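Local coordinates for Phosphoglucomutase/phosphomannomutase family protein (Burkholderia thailandensis, PDB 3UW2) that probably moves a phosphoryl group from one position to another within a sugar phosphate, as a metal-dependent member of the phosphohexose mutase family, at residues I185-I189 and Y366-R370; L221-F225 and D247-K251; D256-G260 and P381-L385; V293-N297 and K355-Y359; D437-L441 and L453-T458. One frame throughout, in Å; residues are numbered along the deposited sequence.

Contact 1 of 5, residues I185-I189 and Y366-R370; sequences IVGDI and YTGAR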
# COMPACT_ATOMS: atom_id res chain seq x y z
N ILE A 185 9.52 16.48 -5.07
CA ILE A 185 8.16 16.76 -4.67
C ILE A 185 7.85 18.28 -4.47
O ILE A 185 6.82 18.83 -4.96
CB ILE A 185 7.77 15.94 -3.41
CG1 ILE A 185 7.77 14.40 -3.75
CG2 ILE A 185 6.40 16.42 -2.95
CD1 ILE A 185 7.65 13.50 -2.52
N VAL A 186 8.76 18.94 -3.75
CA VAL A 186 8.68 20.38 -3.45
C VAL A 186 8.66 21.27 -4.70
O VAL A 186 7.89 22.22 -4.76
CB VAL A 186 9.80 20.77 -2.43
CG1 VAL A 186 10.06 22.27 -2.35
CG2 VAL A 186 9.42 20.22 -1.05
N GLY A 187 9.49 20.94 -5.70
CA GLY A 187 9.53 21.68 -6.96
C GLY A 187 8.25 21.51 -7.79
O GLY A 187 8.04 22.29 -8.69
N ASP A 188 7.39 20.51 -7.51
CA ASP A 188 6.12 20.37 -8.28
C ASP A 188 4.87 20.71 -7.46
O ASP A 188 3.81 20.85 -8.02
CB ASP A 188 5.94 18.96 -8.95
CG ASP A 188 4.74 18.91 -9.95
OD1 ASP A 188 4.68 19.74 -10.92
OD2 ASP A 188 3.84 18.05 -9.78
N ILE A 189 4.99 20.80 -6.15
CA ILE A 189 3.85 21.09 -5.32
C ILE A 189 4.09 22.35 -4.49
O ILE A 189 5.04 22.45 -3.71
CB ILE A 189 3.47 19.89 -4.40
CG1 ILE A 189 3.03 18.66 -5.21
CG2 ILE A 189 2.38 20.37 -3.44
CD1 ILE A 189 2.80 17.38 -4.35
N TYR A 366 4.09 11.06 -0.62
CA TYR A 366 3.59 11.75 -1.78
C TYR A 366 2.08 11.92 -1.75
O TYR A 366 1.60 12.99 -2.10
CB TYR A 366 4.02 11.02 -3.07
CG TYR A 366 3.75 11.85 -4.30
CD1 TYR A 366 4.47 13.05 -4.53
CD2 TYR A 366 2.76 11.48 -5.23
CE1 TYR A 366 4.18 13.88 -5.66
CE2 TYR A 366 2.48 12.28 -6.34
CZ TYR A 366 3.24 13.45 -6.57
OH TYR A 366 2.95 14.20 -7.68
N THR A 367 1.33 10.89 -1.36
CA THR A 367 -0.15 11.06 -1.29
C THR A 367 -0.45 12.20 -0.29
O THR A 367 -1.32 13.03 -0.54
CB THR A 367 -0.79 9.73 -0.82
OG1 THR A 367 -0.50 8.73 -1.81
CG2 THR A 367 -2.34 9.83 -0.59
N GLY A 368 0.25 12.22 0.85
CA GLY A 368 0.05 13.28 1.83
C GLY A 368 0.26 14.66 1.18
O GLY A 368 -0.52 15.57 1.40
N ALA A 369 1.31 14.80 0.40
CA ALA A 369 1.60 16.05 -0.24
C ALA A 369 0.50 16.41 -1.25
O ALA A 369 0.08 17.57 -1.33
CB ALA A 369 2.97 15.97 -0.91
N ARG A 370 -0.00 15.40 -1.99
CA ARG A 370 -0.99 15.68 -3.00
C ARG A 370 -2.28 16.07 -2.29
O ARG A 370 -3.03 16.88 -2.80
CB ARG A 370 -1.23 14.45 -3.91
CG ARG A 370 -0.08 14.19 -4.92
CD ARG A 370 -0.02 15.28 -5.99
NE ARG A 370 -1.17 15.16 -6.94
CZ ARG A 370 -1.13 14.56 -8.13
NH1 ARG A 370 0.04 14.06 -8.64
NH2 ARG A 370 -2.23 14.53 -8.87
O HOH W 1 4.69 15.68 -8.77
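Ile185 lays its CG1 against the edge of the Tyr366 ring, near the ring plane, with CG1 3.6 Å from CD1 of the tyrosine. Its other branch, CG2, turns to the methyl of Ala369, one helical turn further along helix 364-375. Ile189 comes in beside it from the loop that follows helix 178-186. Having CG1 beside its own backbone N (chi1 -64°) and an extended end, it brings CD1 in among Tyr366, Ala369 and Arg370, 3.7 Å from CB of Ala369 and 3.9 Å from CD of Arg370, whose chain it crosses at about a right angle. The tyrosine ring is also held from its own helix. Arg370 has CG beside its backbone N, which sets CG 3.5 Å above the plane of the Tyr366 ring, toward its rim; bends at chi2 and chi3 then return NH1 to Tyr366 OH, to which it donates over 3.1 Å with the phenol oxygen in the guanidinium plane. Tyr366 OH in turn donates to a water 2.5 Å away, and the water donates to Asp188 OD2, a polar link beside the apolar contacts. Asp188 itself is salt-bridged to Arg357, and Arg370 to Asp356, while Trp358 stacks on the Tyr366 ring. The arrangement is an interdomain seam, joining the second and third alpha/beta/alpha domains of the phosphohexose mutase fold; the Tyr366 side chain lies about 14 Å from the bound zinc ion.

Contact 2 of 5, residues L221-F225 and D247-K251; sequences LVELF and DVIAK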
# COMPACT_ATOMS: atom_id res chain seq x y z
N LEU A 221 3.98 21.48 12.11
CA LEU A 221 3.68 20.09 12.44
C LEU A 221 3.51 19.90 13.92
O LEU A 221 4.20 20.56 14.68
CB LEU A 221 4.80 19.20 11.95
CG LEU A 221 5.13 19.28 10.46
CD1 LEU A 221 6.18 18.20 10.19
CD2 LEU A 221 3.94 19.13 9.51
N VAL A 222 2.53 19.10 14.33
CA VAL A 222 2.53 18.61 15.67
C VAL A 222 2.91 17.13 15.51
O VAL A 222 2.14 16.35 14.98
CB VAL A 222 1.18 18.72 16.41
CG1 VAL A 222 1.46 18.35 17.84
CG2 VAL A 222 0.60 20.13 16.36
N GLU A 223 4.11 16.76 15.94
CA GLU A 223 4.62 15.43 15.72
C GLU A 223 4.24 14.39 16.81
O GLU A 223 4.34 14.66 18.04
CB GLU A 223 6.15 15.52 15.58
CG GLU A 223 6.55 16.45 14.43
CD GLU A 223 8.04 16.49 14.17
OE1 GLU A 223 8.74 15.48 14.38
OE2 GLU A 223 8.52 17.54 13.70
N LEU A 224 3.89 13.20 16.35
CA LEU A 224 3.64 12.09 17.25
C LEU A 224 4.51 10.91 16.84
O LEU A 224 4.38 10.43 15.71
CB LEU A 224 2.15 11.66 17.21
CG LEU A 224 1.16 12.57 17.94
CD1 LEU A 224 -0.26 12.26 17.41
CD2 LEU A 224 1.28 12.42 19.45
N PHE A 225 5.41 10.47 17.72
CA PHE A 225 6.20 9.23 17.51
C PHE A 225 6.96 9.25 16.16
O PHE A 225 6.89 8.29 15.38
CB PHE A 225 5.30 7.97 17.63
CG PHE A 225 4.25 8.12 18.66
CD1 PHE A 225 4.59 8.38 20.00
CD2 PHE A 225 2.90 7.98 18.33
CE1 PHE A 225 3.59 8.54 20.98
CE2 PHE A 225 1.91 8.14 19.31
CZ PHE A 225 2.24 8.42 20.64
N ASP A 247 -4.37 8.69 19.24
CA ASP A 247 -3.45 9.78 19.58
C ASP A 247 -3.58 10.94 18.64
O ASP A 247 -3.53 12.10 19.09
CB ASP A 247 -1.99 9.33 19.60
CG ASP A 247 -1.72 8.35 20.73
OD1 ASP A 247 -1.88 8.75 21.88
OD2 ASP A 247 -1.42 7.17 20.48
N VAL A 248 -3.70 10.67 17.33
CA VAL A 248 -3.86 11.73 16.34
C VAL A 248 -5.23 12.46 16.64
O VAL A 248 -5.30 13.70 16.57
CB VAL A 248 -3.91 11.16 14.89
CG1 VAL A 248 -4.65 12.10 13.93
CG2 VAL A 248 -2.52 10.80 14.41
N ILE A 249 -6.27 11.70 17.01
CA ILE A 249 -7.61 12.28 17.22
C ILE A 249 -7.54 13.20 18.46
O ILE A 249 -8.06 14.33 18.45
CB ILE A 249 -8.69 11.19 17.41
CG1 ILE A 249 -9.09 10.56 16.07
CG2 ILE A 249 -9.93 11.69 18.22
CD1 ILE A 249 -9.78 9.22 16.22
N ALA A 250 -6.88 12.72 19.52
CA ALA A 250 -6.76 13.49 20.75
C ALA A 250 -5.92 14.74 20.51
O ALA A 250 -6.22 15.79 21.07
CB ALA A 250 -6.17 12.64 21.88
N LYS A 251 -4.87 14.65 19.72
CA LYS A 251 -4.03 15.77 19.42
C LYS A 251 -4.72 16.86 18.61
O LYS A 251 -4.48 18.05 18.84
CB LYS A 251 -2.77 15.30 18.66
CG LYS A 251 -1.60 16.21 18.80
CD LYS A 251 -1.23 16.48 20.28
CE LYS A 251 -0.23 15.46 20.82
NZ LYS A 251 -0.13 15.67 22.31
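Strand 221-224 and helix 247-251 run roughly antiparallel, their axes 9.9 Å apart at closest and their directions 145° from each other. Leu224 makes contacts with three helix residues, Asp247, Val248 and Lys251. Its CD1 lies over the first turn of this helical segment, 3.7 Å from the carbonyl O of Asp247 and 4.0 Å from CG2 of Val248, whereas CD2 meets CE of Lys251 at 3.7 Å. The lysine therefore serves the contact with its aliphatic chain: bent at chi2 and chi3, it curls, laying CG 3.9 Å from Val222 CG1 before CE reaches Leu224 CD2. Just past the strand, Phe225 offers its ring edge to the carboxylate of Asp247, with CE2 3.7 Å from OD2. The two planes stand 78° apart, and the oxygen lies near the ring plane, where the C-H edge would carry a slight positive charge. No hydrogen bond crosses the interface. Strand 221-224 is an outermost strand of its sheet and is bonded through its backbone to strand 197-200, while Val248 also reaches Val273 on strand 270-273. This is helix-on-sheet packing, where a helical layer meets the sheet of the alpha/beta/alpha second domain.

Contact 3 of 5, residues D256-G260 and P381-L385; sequences DAEIG and PSALL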
# COMPACT_ATOMS: atom_id res chain seq x y z
N ASP A 256 -4.32 23.55 17.80
CA ASP A 256 -4.97 24.19 16.66
C ASP A 256 -4.58 23.60 15.27
O ASP A 256 -4.73 24.29 14.23
CB ASP A 256 -4.72 25.70 16.68
CG ASP A 256 -3.25 26.04 16.61
OD1 ASP A 256 -2.39 25.11 16.55
OD2 ASP A 256 -2.94 27.26 16.62
N ALA A 257 -4.04 22.38 15.25
CA ALA A 257 -3.75 21.74 14.00
C ALA A 257 -5.08 21.52 13.31
O ALA A 257 -6.13 21.43 13.99
CB ALA A 257 -3.01 20.43 14.20
N GLU A 258 -5.04 21.41 11.99
CA GLU A 258 -6.31 21.31 11.18
C GLU A 258 -6.61 19.89 10.72
O GLU A 258 -7.76 19.53 10.63
CB GLU A 258 -6.21 22.14 9.91
CG GLU A 258 -5.88 23.61 10.14
CD GLU A 258 -6.01 24.45 8.86
OE1 GLU A 258 -7.05 24.35 8.18
OE2 GLU A 258 -5.08 25.20 8.51
N ILE A 259 -5.57 19.11 10.43
CA ILE A 259 -5.69 17.81 9.78
C ILE A 259 -4.67 16.85 10.39
O ILE A 259 -3.57 17.29 10.72
CB ILE A 259 -5.40 18.00 8.25
CG1 ILE A 259 -6.65 18.66 7.57
CG2 ILE A 259 -5.03 16.72 7.54
CD1 ILE A 259 -7.94 17.84 7.67
N GLY A 260 -5.03 15.56 10.53
CA GLY A 260 -4.10 14.55 11.06
C GLY A 260 -3.67 13.52 10.03
O GLY A 260 -4.52 13.03 9.27
N PRO A 381 -10.53 22.45 5.66
CA PRO A 381 -10.27 21.15 5.00
C PRO A 381 -11.15 20.02 5.53
O PRO A 381 -11.51 19.13 4.76
CB PRO A 381 -8.77 20.85 5.33
CG PRO A 381 -8.19 22.16 5.78
CD PRO A 381 -9.31 23.04 6.27
N SER A 382 -11.46 20.03 6.83
CA SER A 382 -12.32 18.99 7.41
C SER A 382 -13.76 18.97 6.79
O SER A 382 -14.34 17.89 6.59
CB SER A 382 -12.38 19.13 8.95
OG SER A 382 -11.07 19.03 9.48
N ALA A 383 -14.33 20.15 6.51
CA ALA A 383 -15.67 20.24 5.85
C ALA A 383 -15.58 19.64 4.43
O ALA A 383 -16.44 18.84 4.03
CB ALA A 383 -16.21 21.68 5.84
N LEU A 384 -14.52 19.97 3.69
CA LEU A 384 -14.25 19.39 2.36
C LEU A 384 -14.18 17.87 2.42
O LEU A 384 -14.83 17.18 1.66
CB LEU A 384 -12.98 19.96 1.73
CG LEU A 384 -12.63 19.58 0.27
CD1 LEU A 384 -13.68 20.07 -0.73
CD2 LEU A 384 -11.26 20.07 -0.15
N LEU A 385 -13.43 17.32 3.38
CA LEU A 385 -13.33 15.86 3.48
C LEU A 385 -14.63 15.22 3.96
O LEU A 385 -15.10 14.26 3.36
CB LEU A 385 -12.22 15.45 4.46
CG LEU A 385 -10.78 15.76 3.95
CD1 LEU A 385 -9.84 15.72 5.14
CD2 LEU A 385 -10.33 14.77 2.90
O HOH W 2 -9.65 21.04 9.22
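Ile259 supplies the tight apolar part of this contact. Its CG1 packs 3.8 Å from CB of Pro381, and its CD1 meets CD1 of Leu385 tip to tip, also at 3.8 Å. With CG1 beside the backbone N (chi1 -76°) and a second bend at chi2 (-61°), the isoleucine extends CD1 into the angle between the proline ring and the leucine, although its CB leaves the backbone alongside the partner segment, not facing it. Leu375 of helix 364-375 touches all three of these side chains and thickens the apolar cluster. The other side is polar and partly water-mediated, Glu258 being partly exposed. Glu258 crosses the proline at about a right angle, its OE1 lying 3.2 Å from CD of Pro381 and close to CG as well, while OE2 is salt-bridged to Arg193. The looser join is a water between Glu258 O and Ser382 OG, which are 3.5 Å apart: it donates to Glu258 O at 2.8 Å and is hydrogen-bonded to Ser382 OG at 2.5 Å. Ser382 OG also bonds to the backbone N of Lys275, which ties the start of helix 381-386 to the chain just after strand 270-273. Strand 259-263, inside the sheet of the second domain between strands 197-200 and 270-273, thus presents its first residue, Ile259, and the preceding Glu258 to helix 381-386 of the third domain, with helix 364-375 packed alongside.

Contact 4 of 5, residues V293-N297 and K355-Y359; sequences VLSRN and KDRWY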
# COMPACT_ATOMS: atom_id res chain seq x y z
N VAL A 293 -7.45 15.12 -10.54
CA VAL A 293 -6.72 14.52 -11.68
C VAL A 293 -7.55 14.59 -12.96
O VAL A 293 -7.04 14.97 -14.00
CB VAL A 293 -6.29 13.07 -11.33
CG1 VAL A 293 -5.82 12.21 -12.53
CG2 VAL A 293 -5.26 13.10 -10.22
N LEU A 294 -8.83 14.23 -12.87
CA LEU A 294 -9.67 14.24 -14.06
C LEU A 294 -9.90 15.65 -14.65
O LEU A 294 -10.08 15.82 -15.88
CB LEU A 294 -11.00 13.54 -13.78
CG LEU A 294 -10.83 12.02 -13.63
CD1 LEU A 294 -12.16 11.53 -13.02
CD2 LEU A 294 -10.54 11.37 -15.01
N SER A 295 -9.83 16.66 -13.79
CA SER A 295 -9.95 18.02 -14.22
C SER A 295 -8.82 18.34 -15.18
O SER A 295 -9.03 19.11 -16.05
CB SER A 295 -9.91 18.98 -13.00
OG SER A 295 -8.57 19.32 -12.69
N ARG A 296 -7.66 17.68 -15.08
CA ARG A 296 -6.54 17.86 -16.04
C ARG A 296 -6.37 16.72 -17.08
O ARG A 296 -5.52 16.81 -17.95
CB ARG A 296 -5.17 18.11 -15.32
CG ARG A 296 -5.15 19.44 -14.48
CD ARG A 296 -3.90 19.61 -13.57
NE ARG A 296 -3.88 18.62 -12.48
CZ ARG A 296 -3.23 17.45 -12.51
NH1 ARG A 296 -2.50 17.09 -13.57
NH2 ARG A 296 -3.33 16.63 -11.48
N ASN A 297 -7.16 15.65 -16.95
CA ASN A 297 -7.03 14.48 -17.79
C ASN A 297 -8.44 14.00 -18.16
O ASN A 297 -8.87 12.95 -17.67
CB ASN A 297 -6.34 13.34 -16.99
CG ASN A 297 -4.88 13.64 -16.69
OD1 ASN A 297 -4.04 13.36 -17.54
ND2 ASN A 297 -4.57 14.25 -15.52
N LYS A 355 0.30 8.13 -11.11
CA LYS A 355 1.14 8.18 -12.27
C LYS A 355 1.13 9.62 -12.75
O LYS A 355 2.20 10.17 -13.05
CB LYS A 355 0.65 7.22 -13.36
CG LYS A 355 1.43 7.34 -14.68
CD LYS A 355 2.92 7.05 -14.49
CE LYS A 355 3.63 7.39 -15.80
NZ LYS A 355 4.41 6.15 -15.96
N ASP A 356 -0.04 10.25 -12.78
CA ASP A 356 -0.10 11.73 -13.09
C ASP A 356 0.92 12.52 -12.27
O ASP A 356 0.89 12.42 -11.03
CB ASP A 356 -1.51 12.20 -12.75
CG ASP A 356 -1.66 13.70 -12.76
OD1 ASP A 356 -1.75 14.21 -13.87
OD2 ASP A 356 -1.75 14.34 -11.69
N ARG A 357 1.87 13.20 -12.94
CA ARG A 357 2.89 14.09 -12.30
C ARG A 357 3.85 13.32 -11.40
O ARG A 357 4.59 13.91 -10.60
CB ARG A 357 2.21 15.19 -11.44
CG ARG A 357 1.39 16.16 -12.29
CD ARG A 357 0.45 17.04 -11.45
NE ARG A 357 1.16 17.82 -10.41
CZ ARG A 357 0.57 18.27 -9.32
NH1 ARG A 357 -0.77 18.06 -9.08
NH2 ARG A 357 1.30 18.89 -8.43
N TRP A 358 3.84 12.01 -11.55
CA TRP A 358 4.63 11.17 -10.64
C TRP A 358 5.21 9.94 -11.34
O TRP A 358 5.48 10.00 -12.52
CB TRP A 358 3.79 10.86 -9.39
CG TRP A 358 4.53 10.25 -8.19
CD1 TRP A 358 4.20 9.10 -7.48
CD2 TRP A 358 5.63 10.85 -7.46
NE1 TRP A 358 5.06 8.94 -6.41
CE2 TRP A 358 5.95 9.96 -6.37
CE3 TRP A 358 6.42 12.01 -7.66
CZ2 TRP A 358 7.00 10.22 -5.47
CZ3 TRP A 358 7.46 12.26 -6.77
CH2 TRP A 358 7.76 11.38 -5.72
N TYR A 359 5.38 8.80 -10.64
CA TYR A 359 6.10 7.63 -11.18
C TYR A 359 5.23 6.37 -11.11
O TYR A 359 5.62 5.31 -11.58
CB TYR A 359 7.39 7.39 -10.35
CG TYR A 359 8.29 8.58 -10.50
CD1 TYR A 359 9.10 8.70 -11.61
CD2 TYR A 359 8.28 9.62 -9.55
CE1 TYR A 359 9.92 9.82 -11.77
CE2 TYR A 359 9.10 10.74 -9.70
CZ TYR A 359 9.88 10.83 -10.81
OH TYR A 359 10.63 11.96 -10.96
O HOH W 3 -1.59 12.78 -16.32
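The guanidinium of Arg296 meets the carboxylate of Asp356 end-on, giving one nitrogen to each oxygen, with the two planes turned 32° from each other. NH2 donates to OD2 over 2.8 Å in a nearly straight bond (169°), and NH1 donates to OD1 over 3.0 Å, using the syn lone pair of that oxygen. Because OD2 is met somewhat out of the carboxylate plane, the salt bridge is slightly twisted. Asn297 arrives from another direction. Its amide stands perpendicular to the carboxylate, and ND2 reaches Asp356 OD1 from above the carboxylate plane over 3.3 Å, while a water donates both to Asp356 OD1 and to Asn297 OD1. The same ND2 gives its other proton to Val293 O over 3.0 Å, and the two bonds together fix the rotation of the amide. Arg296 N approaches Val293 O from the opposite face of the carbonyl plane. Through the bonds of Arg296 and Asn297 to Asp356, residues 293-297 on helix 282-296 are joined to a type II beta turn, Lys355 to Trp358, that leaves strand 352-354 in the third alpha/beta/alpha domain. Asp356 stands at the second position of the turn, CG anti to the backbone N (chi1 169°), a torsion that carries the carboxylate across to the helix. Arg357, next in the turn, lays its CD over one face of the Arg296 guanidinium, 3.6 Å from NH1. The two cations come close, NH2 of Arg296 lying 3.8 Å from NH1 of Arg357, but acids surround them: Glu292 also pairs with Arg296, and Glu373 as well as Asp188 with Arg357.

Contact 5 of 5, residues D437-L441 and L453-T458; sequences DGFGL and LRFEAT. With EDO (1,2-ethanediol), chain G.
Phe439 rises from its strand with CG in the crowded position between backbone N and carbonyl carbon (chi1 84°), which lays the ring over the neighbouring strand. Beyond CB and CG, CD2 and CE2 pass Glu456, each 3.5 Å from Glu456 OE1, which lies near the ring plane, and CE2 is 3.6 Å from CB of that glutamate; the carboxylate plane is turned 71° from the ring. CE1, across the ring, comes near Arg454 O obliquely, and CZ at the tip comes 4.0 Å from C2 of an ethanediol molecule, probably from the crystallisation liquor, which Arg454 holds by a hydrogen bond from NH1 to its O2. Arg432 adds a cation-pi contact to the ring, and Glu456 is bonded to Thr309 and Arg310. Beneath the ring lies an antiparallel beta hairpin of the C-terminal domain, strands 438-444 and 451-457; the axes of segments 438-441 and 453-457 approach to 4.6 Å. Phe439 and Glu456 form a hydrogen-bonded pair, Phe439 N giving to Glu456 O over 2.9 Å and Glu456 N to Phe439 O over 3.0 Å; Leu441 and Arg454 form the next. On the reverse face Gly440 leaves room for Phe455, Phe455 CD1 sitting 3.7 Å from Gly440 CA, and helix 460-477 packs against that phenylalanine.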
# COMPACT_ATOMS: atom_id res chain seq x y z
N ASP A 437 -29.18 -0.30 -3.84
CA ASP A 437 -28.94 0.50 -2.66
C ASP A 437 -27.74 0.05 -1.84
O ASP A 437 -27.68 0.34 -0.66
CB ASP A 437 -30.19 0.47 -1.75
CG ASP A 437 -30.71 -0.93 -1.50
OD1 ASP A 437 -30.07 -1.94 -1.88
OD2 ASP A 437 -31.80 -1.03 -0.91
N GLY A 438 -26.75 -0.58 -2.48
CA GLY A 438 -25.55 -1.02 -1.79
C GLY A 438 -24.87 -2.22 -2.44
O GLY A 438 -25.21 -2.60 -3.59
N PHE A 439 -23.94 -2.84 -1.73
CA PHE A 439 -23.23 -4.00 -2.29
C PHE A 439 -22.74 -4.90 -1.20
O PHE A 439 -22.54 -4.45 -0.06
CB PHE A 439 -22.02 -3.60 -3.19
CG PHE A 439 -20.76 -3.32 -2.42
CD1 PHE A 439 -19.90 -4.37 -2.01
CD2 PHE A 439 -20.39 -2.01 -2.14
CE1 PHE A 439 -18.71 -4.09 -1.33
CE2 PHE A 439 -19.23 -1.72 -1.43
CZ PHE A 439 -18.38 -2.76 -1.03
N GLY A 440 -22.63 -6.19 -1.54
CA GLY A 440 -22.02 -7.26 -0.69
C GLY A 440 -20.80 -7.83 -1.43
O GLY A 440 -20.79 -7.92 -2.67
N LEU A 441 -19.74 -8.12 -0.69
CA LEU A 441 -18.53 -8.71 -1.27
C LEU A 441 -18.16 -9.93 -0.43
O LEU A 441 -18.05 -9.82 0.79
CB LEU A 441 -17.38 -7.71 -1.26
CG LEU A 441 -16.01 -8.31 -1.65
CD1 LEU A 441 -15.95 -8.72 -3.13
CD2 LEU A 441 -14.84 -7.39 -1.34
N LEU A 453 -15.72 -11.05 3.88
CA LEU A 453 -17.01 -10.42 3.57
C LEU A 453 -17.00 -8.95 3.95
O LEU A 453 -16.43 -8.58 4.99
CB LEU A 453 -18.15 -11.12 4.34
CG LEU A 453 -18.41 -12.61 4.10
CD1 LEU A 453 -19.19 -13.27 5.25
CD2 LEU A 453 -19.11 -12.83 2.77
N ARG A 454 -17.61 -8.12 3.10
CA ARG A 454 -18.00 -6.76 3.52
C ARG A 454 -19.27 -6.21 2.85
O ARG A 454 -19.67 -6.64 1.78
CB ARG A 454 -16.83 -5.77 3.43
CG ARG A 454 -16.37 -5.40 2.04
CD ARG A 454 -15.48 -4.17 2.10
NE ARG A 454 -14.17 -4.38 2.75
CZ ARG A 454 -13.47 -3.41 3.37
NH1 ARG A 454 -13.93 -2.17 3.43
NH2 ARG A 454 -12.28 -3.68 3.92
N PHE A 455 -19.90 -5.27 3.54
CA PHE A 455 -21.22 -4.82 3.17
C PHE A 455 -21.24 -3.30 3.23
O PHE A 455 -20.59 -2.71 4.09
CB PHE A 455 -22.26 -5.47 4.10
CG PHE A 455 -22.33 -6.97 3.98
CD1 PHE A 455 -22.92 -7.57 2.87
CD2 PHE A 455 -21.78 -7.81 4.97
CE1 PHE A 455 -22.95 -8.97 2.74
CE2 PHE A 455 -21.84 -9.20 4.86
CZ PHE A 455 -22.43 -9.78 3.75
N GLU A 456 -21.95 -2.68 2.28
CA GLU A 456 -22.18 -1.23 2.29
C GLU A 456 -23.60 -0.98 1.79
O GLU A 456 -24.07 -1.65 0.87
CB GLU A 456 -21.21 -0.53 1.34
CG GLU A 456 -21.27 0.98 1.39
CD GLU A 456 -20.66 1.63 0.16
OE1 GLU A 456 -21.02 1.25 -0.97
OE2 GLU A 456 -19.86 2.56 0.31
N ALA A 457 -24.27 0.01 2.37
CA ALA A 457 -25.62 0.35 1.88
C ALA A 457 -25.95 1.83 2.08
O ALA A 457 -25.24 2.53 2.79
CB ALA A 457 -26.64 -0.53 2.56
N THR A 458 -27.02 2.29 1.43
CA THR A 458 -27.48 3.68 1.51
C THR A 458 -28.39 3.95 2.71
O THR A 458 -28.81 5.07 2.89
CB THR A 458 -28.19 4.08 0.22
OG1 THR A 458 -29.38 3.29 0.06
CG2 THR A 458 -27.26 3.93 -0.99
C1 EDO G . -16.33 0.20 1.13
O1 EDO G . -16.29 1.53 1.66
C2 EDO G . -17.02 -0.75 2.12
O2 EDO G . -16.14 -0.82 3.23

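How the contacts relate
Contacts 1, 3 and 5 are largely buried, whereas contacts 2 and 4 lie nearer the surface. Contacts 1 and 3 both bridge the second and third domains, using helices 364-375 and 381-386, which follow each other in the chain. Contact 4 stays within the third domain and relies on charge, and it touches contact 1 through the Asp188-Arg357 and Arg370-Asp356 salt bridges. Contacts 2 and 3 reach the same sheet and meet where Val248 packs on Gly260. Contacts 1, 2 and 3 have no direct hydrogen bond between their segments; 1 and 3 use a water, contact 2 none. Contact 5, in the C-terminal domain, is distinguished by backbone pairing and touches none of the others.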